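Local coordinates for minor fimbrium subunit Mfa5 (Porphyromonas gingivalis ATCC 33277, PDB 6TO1), which serves as an accessory subunit of the minor fimbriae, the surface pili through which the bacterium forms biofilms and adheres to host cells and other oral bacteria, at residues 230-235 with 373-378; 359-364 with 384-389. One frame throughout, in Å; residues are numbered along the deposited sequence.

Interaction 1: 230-235 with 373-378; sequences IILMSD and NSLKLT. With PO4 (phosphate ion), chain D.
Thr378, which meets Leu232 across the contact, holds Ser374 O with two donors one helical turn back. Its OG1 donates to Ser374 O at 2.8 Å, from a position 41° out of the carbonyl plane, while Thr378 N completes the ordinary helical bond to the same oxygen. The hydroxyl is thus satisfied within the helix itself, and its bond fixes the rotation of the side chain with CG2 anti to the backbone N. CG2 is the branch that reaches the strand, where it lies 4.1 Å from Leu232 CD2. That same methyl of Leu232 also meets Leu375 CD2 at 3.9 Å, so one branch touches two residues of the helix, and each of these side chains crosses Leu232 at about a right angle. With CG anti to the backbone N (chi1 175°), Leu232 offers CD2 to the helix. The second methyl of Leu375, CD1, rests 3.7 Å from Ser234 O, a van der Waals contact with the carbonyl oxygen of the last strand residue. Ser234 OG is hydrogen-bonded to Asp133. The side chain of Asp235, just past the strand, lies about 4 Å from the magnesium ion held by Ser135, Ser137 and Thr207; its OD2 is hydrogen-bonded to Ser137 OG and forms a salt bridge with Arg145, consistent with the MIDAS of a von Willebrand factor A domain. Elsewhere on the helix, Lys376 NZ donates to phosphate O2 at 3.0 Å and pairs with Glu382; the phosphate probably comes from the crystallisation liquor. Strand 230-234 and helix 373-378 run nearly antiparallel, at 174°, with their axes 10.7 Å apart. In the sheet, strand 227-234 lies between strands 126-133 and 357-362, while Leu232 also touches Thr209 of helix 209-220 and Thr378 packs on Ile345 and Ala348 of helix 340-353.

Interaction 2: 359-364 with 384-389; sequences HTIGYD and HFFTAT
Strands 359-362 and 385-387 pair in parallel, with Thr360, Ile361 and Gly362 opposite Phe385, Phe386 and Thr387, as the two strands of a beta-alpha-beta unit whose connection contains helix 369-378. Four backbone bonds link them: Thr360 and Gly362 each donate and accept; the first is Thr360 N to His384 O and the last Ala388 N to Gly362 O, both 2.9 Å. On one face, Phe386 CG sits between its backbone N and carbonyl carbon (chi1 61°), and the ring lies side by side with Ile361, pointing the same way. Ile361 CG1 is over the ring face, 4.0 Å from the Phe386 centroid, in a CH-pi contact, and Ile361 CD1 touches Phe386 CZ at 3.6 Å. On the other face, Thr360 OG1, hydrogen-bonded to Leu375 O, approaches the edge of the Phe385 ring in its plane, 3.3 Å from Phe385 CD1. Phe385 CE1 reaches on to the backbone of Gly362. At the start of the pairing the imidazoles of His359 and His384 meet obliquely, their planes at 46°. At the other end, just after the last bridge, Ala388 CB lies over the centre of the Tyr363 ring, 3.6 Å from the centroid.

Interactions 1 and 2 lie about 7 Å apart, centre to centre, within the von Willebrand factor A domain, and share the mixed sheet in which strands 227-234, 357-362 and 385-387 are consecutive neighbours. Along the chain their segments alternate, 230-235, 359-364, 373-378, 384-389, so helix 369-378 falls between the two strands of interaction 2 and packs back on the strand of interaction 1. Leu232 N and His359 O, 2.8 Å apart, link strand to strand, while Lys376 CG packs 3.5 Å from Phe385 CD2. Helix 369-378 thus packs on strand 227-234, whose end lies near the magnesium site, and connects the two strands that pair in interaction 2, of which 385-387 ends the sheet.

Interaction 1: 230-235 with 373-378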
# COMPACT_ATOMS: atom_id res chain seq x y z
N ILE A 230 3.29 -19.93 16.04
CA ILE A 230 3.57 -21.33 16.35
C ILE A 230 2.27 -22.10 16.22
O ILE A 230 1.25 -21.70 16.80
CB ILE A 230 4.17 -21.50 17.75
CG1 ILE A 230 5.50 -20.77 17.82
CG2 ILE A 230 4.27 -22.98 18.12
CD1 ILE A 230 6.09 -20.67 19.25
N ILE A 231 2.30 -23.19 15.45
CA ILE A 231 1.14 -24.06 15.29
C ILE A 231 1.47 -25.41 15.93
O ILE A 231 2.33 -26.14 15.45
CB ILE A 231 0.78 -24.26 13.80
CG1 ILE A 231 0.46 -22.93 13.13
CG2 ILE A 231 -0.37 -25.28 13.65
CD1 ILE A 231 0.53 -23.02 11.56
N LEU A 232 0.72 -25.78 16.98
CA LEU A 232 0.92 -27.04 17.67
C LEU A 232 -0.19 -28.01 17.28
O LEU A 232 -1.37 -27.71 17.45
CB LEU A 232 0.92 -26.84 19.19
CG LEU A 232 1.01 -28.06 20.07
CD1 LEU A 232 2.33 -28.80 19.91
CD2 LEU A 232 0.78 -27.62 21.54
N MET A 233 0.21 -29.17 16.79
CA MET A 233 -0.70 -30.22 16.34
C MET A 233 -0.49 -31.41 17.26
O MET A 233 0.55 -32.08 17.19
CB MET A 233 -0.40 -30.58 14.88
CG MET A 233 -0.73 -29.43 13.93
SD MET A 233 0.22 -29.36 12.40
CE MET A 233 -0.20 -30.95 11.69
N SER A 234 -1.45 -31.67 18.13
CA SER A 234 -1.23 -32.66 19.18
C SER A 234 -2.56 -33.28 19.57
O SER A 234 -3.62 -32.67 19.38
CB SER A 234 -0.56 -32.00 20.39
OG SER A 234 -0.51 -32.91 21.48
N ASP A 235 -2.52 -34.49 20.14
CA ASP A 235 -3.79 -34.95 20.70
C ASP A 235 -4.04 -34.38 22.09
O ASP A 235 -5.13 -34.59 22.63
CB ASP A 235 -3.90 -36.48 20.72
CG ASP A 235 -2.88 -37.15 21.60
OD1 ASP A 235 -2.45 -36.59 22.65
OD2 ASP A 235 -2.50 -38.30 21.23
N ASN A 373 -8.94 -28.86 26.67
CA ASN A 373 -8.85 -27.66 27.48
C ASN A 373 -7.41 -27.26 27.72
O ASN A 373 -7.10 -26.07 27.78
CB ASN A 373 -9.60 -27.87 28.79
CG ASN A 373 -11.11 -27.94 28.57
OD1 ASN A 373 -11.57 -27.84 27.44
ND2 ASN A 373 -11.86 -28.12 29.65
N SER A 374 -6.50 -28.24 27.86
CA SER A 374 -5.07 -27.91 27.92
C SER A 374 -4.63 -27.21 26.64
O SER A 374 -3.94 -26.19 26.70
CB SER A 374 -4.24 -29.17 28.15
OG SER A 374 -4.41 -29.62 29.47
N LEU A 375 -5.04 -27.72 25.48
CA LEU A 375 -4.69 -27.07 24.22
C LEU A 375 -5.36 -25.70 24.07
O LEU A 375 -4.78 -24.80 23.48
CB LEU A 375 -5.04 -27.98 23.03
CG LEU A 375 -4.14 -29.25 22.94
CD1 LEU A 375 -4.72 -30.15 21.85
CD2 LEU A 375 -2.72 -28.89 22.62
N LYS A 376 -6.56 -25.52 24.61
CA LYS A 376 -7.17 -24.20 24.55
C LYS A 376 -6.34 -23.18 25.32
O LYS A 376 -6.17 -22.04 24.87
CB LYS A 376 -8.60 -24.24 25.11
CG LYS A 376 -9.59 -24.86 24.20
CD LYS A 376 -11.01 -24.87 24.87
CE LYS A 376 -11.95 -25.75 24.09
NZ LYS A 376 -13.32 -25.62 24.68
N LEU A 377 -5.82 -23.56 26.49
CA LEU A 377 -5.04 -22.62 27.30
C LEU A 377 -3.64 -22.40 26.72
O LEU A 377 -3.01 -21.39 27.02
CB LEU A 377 -4.96 -23.13 28.74
CG LEU A 377 -6.25 -23.06 29.55
CD1 LEU A 377 -5.98 -23.44 31.02
CD2 LEU A 377 -6.90 -21.72 29.49
N THR A 378 -3.12 -23.38 25.98
CA THR A 378 -1.83 -23.28 25.32
C THR A 378 -1.90 -22.28 24.17
O THR A 378 -0.95 -21.51 23.95
CB THR A 378 -1.41 -24.66 24.80
OG1 THR A 378 -1.38 -25.62 25.86
CG2 THR A 378 -0.05 -24.60 24.17
P PO4 D . -14.06 -29.42 25.16
O1 PO4 D . -13.71 -29.14 23.72
O2 PO4 D . -13.73 -28.23 26.03
O3 PO4 D . -15.55 -29.66 25.31
O4 PO4 D . -13.31 -30.63 25.66

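Interaction 2: 359-364 with 384-389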
# COMPACT_ATOMS: atom_id res chain seq x y z
N HIS A 359 -1.34 -21.18 17.87
CA HIS A 359 -2.49 -21.95 17.42
C HIS A 359 -2.34 -23.40 17.87
O HIS A 359 -1.25 -23.97 17.78
CB HIS A 359 -2.59 -21.95 15.89
CG HIS A 359 -2.40 -20.62 15.27
ND1 HIS A 359 -3.46 -19.87 14.79
CD2 HIS A 359 -1.29 -19.89 15.03
CE1 HIS A 359 -3.00 -18.74 14.30
NE2 HIS A 359 -1.69 -18.73 14.42
N THR A 360 -3.42 -24.00 18.33
CA THR A 360 -3.36 -25.41 18.70
C THR A 360 -4.48 -26.14 17.98
O THR A 360 -5.58 -25.62 17.80
CB THR A 360 -3.46 -25.64 20.21
OG1 THR A 360 -4.68 -25.06 20.69
CG2 THR A 360 -2.30 -25.02 20.93
N ILE A 361 -4.20 -27.38 17.62
CA ILE A 361 -5.13 -28.21 16.87
C ILE A 361 -5.18 -29.54 17.58
O ILE A 361 -4.15 -30.20 17.74
CB ILE A 361 -4.69 -28.38 15.40
CG1 ILE A 361 -4.51 -27.02 14.75
CG2 ILE A 361 -5.68 -29.23 14.66
CD1 ILE A 361 -3.92 -27.11 13.36
N GLY A 362 -6.38 -29.96 18.00
CA GLY A 362 -6.52 -31.15 18.82
C GLY A 362 -6.96 -32.33 17.99
O GLY A 362 -8.05 -32.33 17.41
N TYR A 363 -6.11 -33.36 17.94
CA TYR A 363 -6.36 -34.52 17.09
C TYR A 363 -7.06 -35.68 17.80
O TYR A 363 -7.33 -36.71 17.16
CB TYR A 363 -5.04 -34.98 16.46
CG TYR A 363 -4.62 -34.05 15.34
CD1 TYR A 363 -4.82 -34.40 14.01
CD2 TYR A 363 -4.08 -32.80 15.61
CE1 TYR A 363 -4.45 -33.56 13.00
CE2 TYR A 363 -3.74 -31.94 14.61
CZ TYR A 363 -3.91 -32.32 13.30
OH TYR A 363 -3.58 -31.45 12.30
N ASP A 364 -7.38 -35.56 19.09
CA ASP A 364 -8.25 -36.51 19.78
C ASP A 364 -9.69 -36.03 19.55
O ASP A 364 -10.10 -35.00 20.10
CB ASP A 364 -7.92 -36.56 21.27
CG ASP A 364 -8.75 -37.59 22.03
OD1 ASP A 364 -9.80 -38.02 21.53
OD2 ASP A 364 -8.32 -37.97 23.14
N HIS A 384 -8.16 -19.66 19.05
CA HIS A 384 -7.01 -20.17 18.32
C HIS A 384 -6.78 -21.66 18.55
O HIS A 384 -5.73 -22.19 18.15
CB HIS A 384 -5.74 -19.39 18.71
CG HIS A 384 -5.66 -18.04 18.09
ND1 HIS A 384 -6.50 -17.00 18.44
CD2 HIS A 384 -4.83 -17.54 17.14
CE1 HIS A 384 -6.18 -15.93 17.75
NE2 HIS A 384 -5.18 -16.23 16.94
N PHE A 385 -7.72 -22.34 19.18
CA PHE A 385 -7.77 -23.79 19.24
C PHE A 385 -8.91 -24.29 18.37
O PHE A 385 -9.99 -23.67 18.33
CB PHE A 385 -8.01 -24.27 20.69
CG PHE A 385 -8.46 -25.68 20.78
CD1 PHE A 385 -7.55 -26.72 20.71
CD2 PHE A 385 -9.81 -25.99 20.93
CE1 PHE A 385 -7.96 -28.03 20.80
CE2 PHE A 385 -10.22 -27.31 21.00
CZ PHE A 385 -9.29 -28.33 20.96
N PHE A 386 -8.70 -25.40 17.68
CA PHE A 386 -9.82 -26.13 17.09
C PHE A 386 -9.52 -27.62 17.04
O PHE A 386 -8.36 -28.04 17.05
CB PHE A 386 -10.19 -25.56 15.70
CG PHE A 386 -9.10 -25.62 14.66
CD1 PHE A 386 -8.92 -26.77 13.90
CD2 PHE A 386 -8.30 -24.52 14.40
CE1 PHE A 386 -7.94 -26.83 12.93
CE2 PHE A 386 -7.30 -24.58 13.42
CZ PHE A 386 -7.15 -25.73 12.68
N THR A 387 -10.58 -28.41 17.04
CA THR A 387 -10.44 -29.85 16.89
C THR A 387 -10.21 -30.18 15.43
O THR A 387 -10.69 -29.49 14.53
CB THR A 387 -11.67 -30.59 17.40
OG1 THR A 387 -12.82 -30.09 16.70
CG2 THR A 387 -11.86 -30.37 18.89
N ALA A 388 -9.48 -31.26 15.18
CA ALA A 388 -9.07 -31.63 13.84
C ALA A 388 -10.18 -32.38 13.10
O ALA A 388 -10.00 -33.50 12.62
CB ALA A 388 -7.80 -32.46 13.90
N THR A 389 -11.34 -31.74 13.01
CA THR A 389 -12.40 -32.28 12.17
C THR A 389 -12.09 -31.99 10.70
O THR A 389 -11.44 -30.98 10.39
CB THR A 389 -13.76 -31.69 12.51
OG1 THR A 389 -13.79 -30.31 12.10
CG2 THR A 389 -14.05 -31.79 13.99